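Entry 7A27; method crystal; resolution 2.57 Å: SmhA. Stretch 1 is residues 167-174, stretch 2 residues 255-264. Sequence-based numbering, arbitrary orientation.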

ATOM      1  N   GLN A 167     -18.130 -22.625  -4.413  1.00 81.00           N
ATOM      2  CA  GLN A 167     -17.022 -22.452  -5.388  1.00 80.81           C
ATOM      3  C   GLN A 167     -17.358 -21.250  -6.271  1.00 79.61           C
ATOM      4  O   GLN A 167     -16.460 -20.436  -6.499  1.00 79.29           O
ATOM      5  CB  GLN A 167     -16.801 -23.708  -6.222  1.00 83.76           C
ATOM      6  CG  GLN A 167     -15.436 -23.785  -6.903  1.00 85.10           C
ATOM      7  CD  GLN A 167     -15.523 -24.666  -8.134  1.00 89.21           C
ATOM      8  OE1 GLN A 167     -16.295 -24.383  -9.056  1.00 90.36           O
ATOM      9  NE2 GLN A 167     -14.758 -25.757  -8.157  1.00 91.42           N
ATOM     10  N   THR A 168     -18.608 -21.133  -6.732  1.00 78.94           N
ATOM     11  CA  THR A 168     -19.082 -19.995  -7.566  1.00 77.46           C
ATOM     12  C   THR A 168     -18.704 -18.695  -6.854  1.00 76.66           C
ATOM     13  O   THR A 168     -18.152 -17.803  -7.517  1.00 78.51           O
ATOM     14  CB  THR A 168     -20.589 -20.058  -7.842  1.00 76.42           C
ATOM     15  OG1 THR A 168     -20.855 -21.267  -8.552  1.00 77.62           O
ATOM     16  CG2 THR A 168     -21.079 -18.889  -8.665  1.00 75.59           C
ATOM     17  N   ILE A 169     -18.960 -18.625  -5.546  1.00 75.25           N
ATOM     18  CA  ILE A 169     -18.647 -17.446  -4.687  1.00 73.98           C
ATOM     19  C   ILE A 169     -17.126 -17.252  -4.631  1.00 73.83           C
ATOM     20  O   ILE A 169     -16.672 -16.143  -4.910  1.00 71.58           O
ATOM     21  CB  ILE A 169     -19.292 -17.612  -3.297  1.00 73.74           C
ATOM     22  CG1 ILE A 169     -20.810 -17.435  -3.395  1.00 74.84           C
ATOM     23  CG2 ILE A 169     -18.676 -16.667  -2.275  1.00 73.11           C
ATOM     24  CD1 ILE A 169     -21.557 -17.830  -2.153  1.00 75.57           C
ATOM     25  N   ALA A 170     -16.362 -18.294  -4.307  1.00 75.50           N
ATOM     26  CA  ALA A 170     -14.886 -18.231  -4.185  1.00 74.87           C
ATOM     27  C   ALA A 170     -14.309 -17.701  -5.494  1.00 74.90           C
ATOM     28  O   ALA A 170     -13.459 -16.823  -5.426  1.00 75.23           O
ATOM     29  CB  ALA A 170     -14.316 -19.585  -3.827  1.00 75.59           C
ATOM     30  N   GLU A 171     -14.798 -18.200  -6.635  1.00 76.82           N
ATOM     31  CA  GLU A 171     -14.325 -17.838  -7.997  1.00 77.92           C
ATOM     32  C   GLU A 171     -14.647 -16.373  -8.276  1.00 76.60           C
ATOM     33  O   GLU A 171     -13.776 -15.691  -8.812  1.00 78.12           O
ATOM     34  CB  GLU A 171     -14.890 -18.790  -9.057  1.00 82.00           C
ATOM     35  CG  GLU A 171     -14.114 -20.101  -9.114  1.00 84.99           C
ATOM     36  CD  GLU A 171     -14.569 -21.155 -10.110  1.00 89.98           C
ATOM     37  OE1 GLU A 171     -15.820 -21.222 -10.395  1.00 90.54           O
ATOM     38  OE2 GLU A 171     -13.658 -21.908 -10.610  1.00 92.47           O
ATOM     39  N   LEU A 172     -15.840 -15.901  -7.920  1.00 74.79           N
ATOM     40  CA  LEU A 172     -16.260 -14.492  -8.141  1.00 74.47           C
ATOM     41  C   LEU A 172     -15.416 -13.532  -7.292  1.00 73.93           C
ATOM     42  O   LEU A 172     -14.993 -12.511  -7.844  1.00 72.76           O
ATOM     43  CB  LEU A 172     -17.758 -14.360  -7.853  1.00 74.57           C
ATOM     44  CG  LEU A 172     -18.652 -14.937  -8.949  1.00 76.12           C
ATOM     45  CD1 LEU A 172     -20.093 -15.119  -8.480  1.00 76.49           C
ATOM     46  CD2 LEU A 172     -18.595 -14.042 -10.189  1.00 76.26           C
ATOM     47  N   ASN A 173     -15.182 -13.823  -6.007  1.00 74.10           N
ATOM     48  CA  ASN A 173     -14.333 -12.976  -5.124  1.00 73.20           C
ATOM     49  C   ASN A 173     -12.932 -12.855  -5.751  1.00 73.29           C
ATOM     50  O   ASN A 173     -12.367 -11.757  -5.713  1.00 70.80           O
ATOM     51  CB  ASN A 173     -14.266 -13.508  -3.691  1.00 72.44           C
ATOM     52  CG  ASN A 173     -15.550 -13.364  -2.898  1.00 72.77           C
ATOM     53  OD1 ASN A 173     -16.225 -12.334  -2.933  1.00 72.31           O
ATOM     54  ND2 ASN A 173     -15.863 -14.388  -2.125  1.00 73.14           N
ATOM     55  N   GLU A 174     -12.401 -13.943  -6.314  1.00 76.52           N
ATOM     56  CA  GLU A 174     -11.067 -13.969  -6.963  1.00 79.50           C
ATOM     57  C   GLU A 174     -11.085 -13.057  -8.201  1.00 79.97           C
ATOM     58  O   GLU A 174     -10.084 -12.359  -8.409  1.00 79.74           O
ATOM     59  CB  GLU A 174     -10.634 -15.399  -7.289  1.00 83.25           C
ATOM     60  CG  GLU A 174      -9.489 -15.910  -6.420  1.00 87.16           C
ATOM     61  CD  GLU A 174      -8.801 -17.194  -6.902  1.00 92.26           C
ATOM     62  OE1 GLU A 174      -9.514 -18.108  -7.450  1.00 94.33           O
ATOM     63  OE2 GLU A 174      -7.534 -17.299  -6.735  1.00 93.77           O
ATOM     64  N   ALA A 255     -20.781  -6.264 -13.444  1.00 76.17           N
ATOM     65  CA  ALA A 255     -21.276  -7.598 -13.850  1.00 77.38           C
ATOM     66  C   ALA A 255     -20.987  -8.634 -12.748  1.00 76.70           C
ATOM     67  O   ALA A 255     -21.914  -9.388 -12.382  1.00 78.96           O
ATOM     68  CB  ALA A 255     -20.642  -7.986 -15.157  1.00 77.38           C
ATOM     69  N   ASN A 256     -19.759  -8.674 -12.233  1.00 73.74           N
ATOM     70  CA  ASN A 256     -19.347  -9.640 -11.182  1.00 72.17           C
ATOM     71  C   ASN A 256     -20.125  -9.389  -9.884  1.00 71.10           C
ATOM     72  O   ASN A 256     -20.549 -10.373  -9.268  1.00 69.54           O
ATOM     73  CB  ASN A 256     -17.825  -9.649 -11.000  1.00 70.93           C
ATOM     74  CG  ASN A 256     -17.123 -10.392 -12.120  1.00 71.41           C
ATOM     75  OD1 ASN A 256     -17.716 -11.265 -12.762  1.00 72.64           O
ATOM     76  ND2 ASN A 256     -15.862 -10.063 -12.349  1.00 70.43           N
ATOM     77  N   TYR A 257     -20.320  -8.137  -9.458  1.00 71.76           N
ATOM     78  CA  TYR A 257     -21.093  -7.836  -8.221  1.00 71.07           C
ATOM     79  C   TYR A 257     -22.526  -8.358  -8.418  1.00 73.34           C
ATOM     80  O   TYR A 257     -23.061  -8.994  -7.490  1.00 74.32           O
ATOM     81  CB  TYR A 257     -21.010  -6.363  -7.801  1.00 69.70           C
ATOM     82  CG  TYR A 257     -19.756  -5.963  -7.059  1.00 67.71           C
ATOM     83  CD1 TYR A 257     -19.274  -6.706  -5.995  1.00 66.45           C
ATOM     84  CD2 TYR A 257     -19.084  -4.789  -7.356  1.00 67.62           C
ATOM     85  CE1 TYR A 257     -18.140  -6.326  -5.291  1.00 64.87           C
ATOM     86  CE2 TYR A 257     -17.950  -4.387  -6.659  1.00 65.81           C
ATOM     87  CZ  TYR A 257     -17.467  -5.157  -5.618  1.00 64.39           C
ATOM     88  OH  TYR A 257     -16.353  -4.765  -4.916  1.00 62.12           O
ATOM     89  N   ALA A 258     -23.116  -8.160  -9.596  1.00 74.58           N
ATOM     90  CA  ALA A 258     -24.476  -8.655  -9.899  1.00 77.62           C
ATOM     91  C   ALA A 258     -24.538 -10.165  -9.621  1.00 78.08           C
ATOM     92  O   ALA A 258     -25.464 -10.598  -8.895  1.00 78.72           O
ATOM     93  CB  ALA A 258     -24.866  -8.336 -11.323  1.00 80.12           C
ATOM     94  N   LYS A 259     -23.579 -10.927 -10.163  1.00 77.06           N
ATOM     95  CA  LYS A 259     -23.499 -12.405 -10.023  1.00 76.73           C
ATOM     96  C   LYS A 259     -23.207 -12.788  -8.568  1.00 75.77           C
ATOM     97  O   LYS A 259     -23.747 -13.821  -8.112  1.00 76.67           O
ATOM     98  CB  LYS A 259     -22.432 -13.007 -10.950  1.00 76.45           C
ATOM     99  CG  LYS A 259     -22.734 -12.870 -12.439  1.00 78.24           C
ATOM    100  CD  LYS A 259     -22.292 -14.052 -13.316  1.00 79.83           C
ATOM    101  CE  LYS A 259     -20.890 -13.938 -13.870  1.00 79.60           C
ATOM    102  NZ  LYS A 259     -20.826 -12.925 -14.945  1.00 79.91           N
ATOM    103  N   LEU A 260     -22.382 -12.002  -7.872  1.00 74.63           N
ATOM    104  CA  LEU A 260     -22.011 -12.270  -6.461  1.00 74.44           C
ATOM    105  C   LEU A 260     -23.282 -12.220  -5.603  1.00 75.76           C
ATOM    106  O   LEU A 260     -23.456 -13.118  -4.743  1.00 77.04           O
ATOM    107  CB  LEU A 260     -20.977 -11.247  -5.982  1.00 73.64           C
ATOM    108  CG  LEU A 260     -20.476 -11.478  -4.555  1.00 73.35           C
ATOM    109  CD1 LEU A 260     -19.818 -12.839  -4.472  1.00 73.50           C
ATOM    110  CD2 LEU A 260     -19.533 -10.384  -4.071  1.00 72.08           C
ATOM    111  N   ALA A 261     -24.136 -11.218  -5.833  1.00 75.86           N
ATOM    112  CA  ALA A 261     -25.397 -11.017  -5.088  1.00 78.11           C
ATOM    113  C   ALA A 261     -26.253 -12.283  -5.196  1.00 78.81           C
ATOM    114  O   ALA A 261     -26.672 -12.809  -4.157  1.00 77.79           O
ATOM    115  CB  ALA A 261     -26.118  -9.808  -5.620  1.00 79.24           C
ATOM    116  N   VAL A 262     -26.449 -12.747  -6.428  1.00 80.77           N
ATOM    117  CA  VAL A 262     -27.260 -13.947  -6.796  1.00 82.79           C
ATOM    118  C   VAL A 262     -26.694 -15.186  -6.088  1.00 81.89           C
ATOM    119  O   VAL A 262     -27.495 -15.960  -5.508  1.00 81.70           O
ATOM    120  CB  VAL A 262     -27.293 -14.127  -8.332  1.00 83.79           C
ATOM    121  CG1 VAL A 262     -27.816 -15.491  -8.761  1.00 84.44           C
ATOM    122  CG2 VAL A 262     -28.079 -13.017  -9.013  1.00 84.64           C
ATOM    123  N   ALA A 263     -25.368 -15.350  -6.116  1.00 80.42           N
ATOM    124  CA  ALA A 263     -24.657 -16.538  -5.591  1.00 80.38           C
ATOM    125  C   ALA A 263     -24.805 -16.640  -4.068  1.00 79.94           C
ATOM    126  O   ALA A 263     -24.916 -17.799  -3.596  1.00 81.07           O
ATOM    127  CB  ALA A 263     -23.208 -16.517  -6.008  1.00 78.95           C
ATOM    128  N   TYR A 264     -24.767 -15.518  -3.327  1.00 78.07           N
ATOM    129  CA  TYR A 264     -24.930 -15.517  -1.847  1.00 77.74           C
ATOM    130  C   TYR A 264     -26.391 -15.877  -1.521  1.00 80.81           C
ATOM    131  O   TYR A 264     -26.621 -16.675  -0.595  1.00 80.96           O
ATOM    132  CB  TYR A 264     -24.486 -14.209  -1.186  1.00 74.64           C
ATOM    133  CG  TYR A 264     -23.002 -14.020  -0.973  1.00 72.65           C
ATOM    134  CD1 TYR A 264     -22.293 -14.800  -0.075  1.00 71.28           C
ATOM    135  CD2 TYR A 264     -22.306 -12.997  -1.602  1.00 71.49           C
ATOM    136  CE1 TYR A 264     -20.938 -14.605   0.153  1.00 69.47           C
ATOM    137  CE2 TYR A 264     -20.949 -12.796  -1.388  1.00 68.99           C
ATOM    138  CZ  TYR A 264     -20.250 -13.598  -0.507  1.00 68.34           C
ATOM    139  OH  TYR A 264     -18.907 -13.382  -0.334  1.00 66.19           O
TER

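Two helical segments pack nearly antiparallel, at 156° with axes 9.4 Å apart at closest approach, and no hydrogen bond crosses between them: shape and apolar contact do the work. Leu172 is the knob. Its m,t rotamer (chi1 -75°, chi2 165°) sends both methyls across the gap into a hole formed by Asn256, Lys259, Leu260 and Ala263; CD1 lies 3.9 Å from Leu260 N, touching backbone as well as side chains, while CD2 comes to 3.9 Å from Asn256 OD1.

One turn earlier, Ile169 is also m,t, a common helical choice for a beta-branched residue, and extends along Ala263 toward Tyr264. Ala263 suits its place by being small: its CB sits 3.7 Å from Ile169 CG1, where the CA atoms of these residues approach to 6.1 Å. Tyr264 starts sideways, but chi1 of -80° brings its ring across, one face under Ile169 CG1, with CD1 3.7 Å from Ile169 CD1.

Leu260 also points sideways at CB; its t,p rotamer carries CD1 inward to 4.2 Å from Leu172 CB. At the margin Lys259 lends its aliphatic base, CB 4.0 Å from Leu172 CD1, while its end leads away, a long side chain serving apolar packing without burying its charge.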